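Local coordinates for protein transcriptional regulator (Bacillus halodurans, PDB 1Z4E) that acts as a transcriptional regulator with the GNAT fold of N-acetyltransferases and may transfer acyl groups, at the interface of chains A and B. Numbering follows the deposited sequence. Chains: chain A/B, transcriptional regulator.

Strand 147-152 of chain B pairs antiparallel with strand 121-127 of chain A along contacts 2 and 3, whose C-alpha centres lie about 20 Å apart: contact 3 takes the start of the B strand against the end of the A strand, contact 2 the opposite ends. Contact 1, about 15 Å from contact 3 and 27 Å from contact 2, lies to one side, where helix 79-82 of chain B meets chain A; its A:His152 ends strand 147-152, which pairs with chain B in the two-fold twins of contacts 2 and 3. The strand pairing between chains suggests a genuine dimer, though the crystal assembly alone does not prove it.

Contact 1: the interface of chains A and B. Residues chain A 31-32, 152; chain B 80.
With CG anti to its carbonyl carbon (chi1 -75°), B:Tyr80 points its ring towards A:His152, while A:Glu32, bent at chi2 (-59°), turns its carboxylate back to the tyrosine's backbone. Chain A thus holds B:Tyr80 at both ends. At the backbone end, the amide N of B:Tyr80 donates to the carboxylate oxygen OE2 of A:Glu32 at 2.7 Å, meeting it on the syn side and somewhat out of the carboxylate plane. A glutamate suits this place because its length lets an acceptor reach a main-chain N-H on the short helix 79-82. At the far end, NE2 of the A:His152 imidazole donates to the phenol OH of B:Tyr80 at 3.2 Å, a long but nearly straight bond with the oxygen close to the imidazole plane. The imidazole turns its edge to a face of the tyrosine, planes 64° apart. Between these polar ends, the A:Arg31 chain slants across the CE1 corner of the ring, CB and CG off the other face and NE at the edge, in plane; its CD comes to 3.3 Å from CE1 of B:Tyr80. This arginine is poorly ordered, so its contacts, the short CD one included, are approximate. Tyrosine fits because it combines a broad apolar flank with a polar tip. The site clasps helix 79-82 of one subunit against a loop and strand 147-152 of the other, adding side-chain contacts to what is probably a dimer.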
loop_
_atom_site.group_PDB
_atom_site.type_symbol
_atom_site.label_atom_id
_atom_site.label_comp_id
_atom_site.label_asym_id
_atom_site.label_seq_id
_atom_site.Cartn_x
_atom_site.Cartn_y
_atom_site.Cartn_z
ATOM N N ARG A 31 16.520 -9.396 6.577
ATOM C CA ARG A 31 15.191 -9.489 7.171
ATOM C C ARG A 31 14.501 -10.843 7.042
ATOM O O ARG A 31 13.593 -11.157 7.812
ATOM C CB ARG A 31 14.291 -8.417 6.554
ATOM C CG ARG A 31 14.770 -6.984 6.753
ATOM C CD ARG A 31 14.608 -6.530 8.202
ATOM N NE ARG A 31 14.749 -5.079 8.340
ATOM C CZ ARG A 31 14.446 -4.397 9.441
ATOM N NH1 ARG A 31 13.982 -5.030 10.512
ATOM N NH2 ARG A 31 14.598 -3.077 9.469
ATOM N N GLU A 32 14.922 -11.644 6.073
ATOM C CA GLU A 32 14.295 -12.940 5.851
ATOM C C GLU A 32 14.986 -14.094 6.567
ATOM O O GLU A 32 16.063 -13.939 7.143
ATOM C CB GLU A 32 14.236 -13.232 4.349
ATOM C CG GLU A 32 13.589 -12.133 3.520
ATOM C CD GLU A 32 12.155 -11.834 3.940
ATOM O OE1 GLU A 32 11.508 -12.693 4.577
ATOM O OE2 GLU A 32 11.666 -10.737 3.619
ATOM N N HIS A 152 9.024 0.560 11.650
ATOM C CA HIS A 152 9.038 -0.831 12.088
ATOM C C HIS A 152 8.818 -0.895 13.595
ATOM O O HIS A 152 9.324 -0.055 14.338
ATOM C CB HIS A 152 10.375 -1.484 11.740
ATOM C CG HIS A 152 10.650 -1.557 10.271
ATOM N ND1 HIS A 152 10.834 -0.435 9.490
ATOM C CD2 HIS A 152 10.786 -2.619 9.442
ATOM C CE1 HIS A 152 11.073 -0.803 8.244
ATOM N NE2 HIS A 152 11.050 -2.122 8.188
ATOM N N TYR B 80 9.554 -10.042 5.141
ATOM C CA TYR B 80 9.719 -9.887 6.579
ATOM C C TYR B 80 9.182 -11.127 7.273
ATOM O O TYR B 80 8.492 -11.046 8.295
ATOM C CB TYR B 80 8.995 -8.629 7.062
ATOM C CG TYR B 80 9.739 -7.364 6.709
ATOM C CD1 TYR B 80 10.879 -6.991 7.418
ATOM C CD2 TYR B 80 9.336 -6.567 5.639
ATOM C CE1 TYR B 80 11.603 -5.856 7.070
ATOM C CE2 TYR B 80 10.057 -5.426 5.280
ATOM C CZ TYR B 80 11.190 -5.080 6.003
ATOM O OH TYR B 80 11.915 -3.962 5.666
#

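Contact 2: the interface of chains A and B. Residues chain A 111, 114-115, 119-122; chain B 151, 153.
B:Phe153, the C-terminal residue, lays its ring against helix 102-116 of chain A. CG of A:Lys115 sits over the centre of one face, 3.9 Å from the ring centroid, a CH-pi contact made by the aliphatic part of a lysine whose chain is extended beyond CG. Further along the same chain, CE reaches CD1 of the ring at 3.7 Å. Near the CE1 and CZ end, CG2 of A:Ile111 comes from the lysine's side of the ring, 3.6 Å from CE1, and CG2 of A:Ile122 from the opposite side, so this end is held between them. The edge on the CD2 side faces the carbonyl O of A:Cys119, which lies in the ring plane. A flat, apolar phenylalanine suits a slot between a helix and a strand, although this residue is poorly ordered. Beside it B:Met151 runs parallel to A:Ile122, both pointing the same way, with its CB packed tightly against CG2. Having CG anti to its backbone N (chi1 176°), the methionine carries its flexible thioether out to CD1 of A:Ile111, 3.9 Å from SD. Behind these side chains, backbone pairing sets their register. A:Ile122 and B:Met151 form an antiparallel bridge bonded N to O in both directions. One residue beyond strand 147-152, the amide N of B:Phe153 donates to the carbonyl O of A:His120 at 2.9 Å, nearly straight at the hydrogen, though the donor stands tilted from the carbonyl plane.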
loop_
_atom_site.group_PDB
_atom_site.type_symbol
_atom_site.label_atom_id
_atom_site.label_comp_id
_atom_site.label_asym_id
_atom_site.label_seq_id
_atom_site.Cartn_x
_atom_site.Cartn_y
_atom_site.Cartn_z
ATOM N N ILE A 111 0.609 -4.775 -14.106
ATOM C CA ILE A 111 -0.087 -3.541 -14.467
ATOM C C ILE A 111 -1.329 -3.837 -15.307
ATOM O O ILE A 111 -2.376 -3.215 -15.117
ATOM C CB ILE A 111 0.832 -2.590 -15.257
ATOM C CG1 ILE A 111 1.940 -2.065 -14.342
ATOM C CG2 ILE A 111 0.018 -1.443 -15.843
ATOM C CD1 ILE A 111 2.947 -1.187 -15.049
ATOM N N ALA A 114 -3.939 -5.135 -13.064
ATOM C CA ALA A 114 -4.571 -4.033 -12.338
ATOM C C ALA A 114 -5.632 -3.337 -13.186
ATOM O O ALA A 114 -6.721 -3.040 -12.693
ATOM C CB ALA A 114 -3.520 -3.024 -11.891
ATOM N N LYS A 115 -5.315 -3.060 -14.450
ATOM C CA LYS A 115 -6.279 -2.411 -15.338
ATOM C C LYS A 115 -7.511 -3.308 -15.457
ATOM O O LYS A 115 -8.650 -2.830 -15.410
ATOM C CB LYS A 115 -5.676 -2.181 -16.729
ATOM C CG LYS A 115 -4.561 -1.151 -16.773
ATOM C CD LYS A 115 -3.976 -1.070 -18.172
ATOM C CE LYS A 115 -2.856 -0.044 -18.271
ATOM N NZ LYS A 115 -2.258 -0.061 -19.638
ATOM N N CYS A 119 -8.566 -0.885 -11.618
ATOM C CA CYS A 119 -7.767 0.062 -10.841
ATOM C C CYS A 119 -7.443 1.281 -11.696
ATOM O O CYS A 119 -7.216 1.151 -12.898
ATOM C CB CYS A 119 -6.459 -0.594 -10.392
ATOM S SG CYS A 119 -6.700 -1.940 -9.239
ATOM N N HIS A 120 -7.417 2.461 -11.086
ATOM C CA HIS A 120 -7.109 3.663 -11.844
ATOM C C HIS A 120 -5.664 4.115 -11.683
ATOM O O HIS A 120 -5.201 5.025 -12.372
ATOM C CB HIS A 120 -8.085 4.782 -11.483
ATOM C CG HIS A 120 -9.496 4.484 -11.885
ATOM N ND1 HIS A 120 -9.804 3.668 -12.953
ATOM C CD2 HIS A 120 -10.680 4.896 -11.374
ATOM C CE1 HIS A 120 -11.116 3.590 -13.081
ATOM N NE2 HIS A 120 -11.672 4.326 -12.136
ATOM N N LEU A 121 -4.945 3.483 -10.770
ATOM C CA LEU A 121 -3.538 3.804 -10.605
ATOM C C LEU A 121 -2.810 2.636 -9.961
ATOM O O LEU A 121 -3.410 1.798 -9.283
ATOM C CB LEU A 121 -3.351 5.093 -9.796
ATOM C CG LEU A 121 -3.544 5.189 -8.288
ATOM C CD1 LEU A 121 -2.420 4.456 -7.574
ATOM C CD2 LEU A 121 -3.529 6.661 -7.887
ATOM N N ILE A 122 -1.519 2.550 -10.228
ATOM C CA ILE A 122 -0.721 1.497 -9.644
ATOM C C ILE A 122 0.393 2.221 -8.899
ATOM O O ILE A 122 0.853 3.283 -9.332
ATOM C CB ILE A 122 -0.207 0.516 -10.744
ATOM C CG1 ILE A 122 0.573 -0.627 -10.099
ATOM C CG2 ILE A 122 0.616 1.251 -11.767
ATOM C CD1 ILE A 122 0.673 -1.854 -10.991
ATOM N N MET B 151 1.640 5.636 -10.837
ATOM C CA MET B 151 1.324 5.597 -12.266
ATOM C C MET B 151 -0.196 5.677 -12.374
ATOM O O MET B 151 -0.895 4.774 -11.902
ATOM C CB MET B 151 1.800 4.283 -12.914
ATOM C CG MET B 151 1.413 4.133 -14.409
ATOM S SD MET B 151 1.850 2.526 -15.185
ATOM C CE MET B 151 3.655 2.794 -15.408
ATOM N N PHE B 153 -3.595 5.700 -14.657
ATOM C CA PHE B 153 -4.018 5.226 -15.967
ATOM C C PHE B 153 -4.938 6.221 -16.662
ATOM O O PHE B 153 -5.537 7.065 -15.957
ATOM C CB PHE B 153 -4.719 3.874 -15.842
ATOM C CG PHE B 153 -3.870 2.808 -15.216
ATOM C CD1 PHE B 153 -2.572 2.582 -15.664
ATOM C CD2 PHE B 153 -4.370 2.021 -14.187
ATOM C CE1 PHE B 153 -1.783 1.586 -15.098
ATOM C CE2 PHE B 153 -3.589 1.017 -13.611
ATOM C CZ PHE B 153 -2.292 0.801 -14.070
ATOM O OXT PHE B 153 -5.050 6.133 -17.908
#

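Contact 3: the interface of chains A and B. Residues chain A 125-128; chain B 145-147.
The imidazole of B:His146 packs a face against CA of A:Asp127, which stands over it towards the rim, 3.6 Å from the ring centroid in a CH-pi contact. The aspartate's carboxylate is inclined 57° to the ring, and its OD2 comes 3.5 Å from CE1. From the histidine's own chain, the hydroxyl OG of B:Ser145 lies at the ring edge and shares a 2.8 Å hydrogen bond with ND1, which is likely to hold the ring's turn about chi2 (58°). Histidine suits this place because its flat ring offers a face to the backbone and ND1 to the serine. An alanine in place of B:His146 would probably leave that serine hydroxyl without its ring partner and open a gap against A:Asp127. On the neighbouring flank A:Lys128 and B:Glu147 cross at about a right angle: the lysine CE reaches OE2 of the glutamate at 3.5 Å, while its NZ stays 4.3 Å from that oxygen, so the opposite charges may attract without direct contact. A long, straight lysine suits this place because its methylenes can follow the B:Ser145 carbonyl on the way. That carbonyl O accepts from N of A:Lys128 at 2.9 Å, and a water joins it to OD1 of A:Asp127. A:Thr126 and B:Glu147 bond N to O in both directions, their beta-branched and long side chains crossing obliquely. Here the end of strand 121-127 in chain A runs antiparallel to the start of strand 147-152 in chain B, joining the sheets of the two GNAT domains.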
loop_
_atom_site.group_PDB
_atom_site.type_symbol
_atom_site.label_atom_id
_atom_site.label_comp_id
_atom_site.label_asym_id
_atom_site.label_seq_id
_atom_site.Cartn_x
_atom_site.Cartn_y
_atom_site.Cartn_z
ATOM N N THR A 125 6.594 1.327 -3.465
ATOM C CA THR A 125 7.671 2.054 -2.803
ATOM C C THR A 125 8.919 1.216 -3.004
ATOM O O THR A 125 8.873 -0.005 -2.870
ATOM C CB THR A 125 7.426 2.218 -1.282
ATOM O OG1 THR A 125 7.031 0.964 -0.709
ATOM C CG2 THR A 125 6.340 3.243 -1.025
ATOM N N THR A 126 10.021 1.867 -3.354
ATOM C CA THR A 126 11.277 1.162 -3.575
ATOM C C THR A 126 12.323 1.749 -2.649
ATOM O O THR A 126 12.415 2.964 -2.502
ATOM C CB THR A 126 11.756 1.299 -5.026
ATOM O OG1 THR A 126 11.863 2.687 -5.368
ATOM C CG2 THR A 126 10.776 0.622 -5.960
ATOM N N ASP A 127 13.110 0.872 -2.033
ATOM C CA ASP A 127 14.135 1.296 -1.089
ATOM C C ASP A 127 15.165 2.202 -1.741
ATOM O O ASP A 127 15.712 1.872 -2.789
ATOM C CB ASP A 127 14.830 0.073 -0.489
ATOM C CG ASP A 127 15.559 0.400 0.798
ATOM O OD1 ASP A 127 16.506 1.214 0.758
ATOM O OD2 ASP A 127 15.169 -0.152 1.845
ATOM N N LYS A 128 15.424 3.343 -1.112
ATOM C CA LYS A 128 16.394 4.301 -1.629
ATOM C C LYS A 128 17.812 3.733 -1.666
ATOM O O LYS A 128 18.703 4.327 -2.267
ATOM C CB LYS A 128 16.369 5.584 -0.790
ATOM C CG LYS A 128 15.059 6.362 -0.898
ATOM C CD LYS A 128 15.090 7.637 -0.065
ATOM C CE LYS A 128 13.798 8.429 -0.216
ATOM N NZ LYS A 128 13.795 9.691 0.590
ATOM N N SER B 145 12.567 6.104 4.011
ATOM C CA SER B 145 13.502 5.127 3.470
ATOM C C SER B 145 13.244 4.711 2.026
ATOM O O SER B 145 14.123 4.126 1.388
ATOM C CB SER B 145 13.464 3.881 4.343
ATOM O OG SER B 145 12.131 3.388 4.402
ATOM N N HIS B 146 12.050 5.008 1.514
ATOM C CA HIS B 146 11.675 4.602 0.161
ATOM C C HIS B 146 11.179 5.716 -0.752
ATOM O O HIS B 146 10.767 6.775 -0.301
ATOM C CB HIS B 146 10.566 3.539 0.229
ATOM C CG HIS B 146 11.014 2.213 0.764
ATOM N ND1 HIS B 146 11.582 2.063 2.012
ATOM C CD2 HIS B 146 10.959 0.972 0.225
ATOM C CE1 HIS B 146 11.858 0.788 2.219
ATOM N NE2 HIS B 146 11.489 0.103 1.149
ATOM N N GLU B 147 11.230 5.460 -2.052
ATOM C CA GLU B 147 10.700 6.406 -3.024
ATOM C C GLU B 147 9.261 5.940 -3.247
ATOM O O GLU B 147 9.028 4.742 -3.417
ATOM C CB GLU B 147 11.455 6.319 -4.351
ATOM C CG GLU B 147 12.814 7.006 -4.373
ATOM C CD GLU B 147 12.719 8.510 -4.166
ATOM O OE1 GLU B 147 11.673 9.102 -4.498
ATOM O OE2 GLU B 147 13.702 9.106 -3.684
HETATM O O HOH W 1 16.664 3.611 2.602
#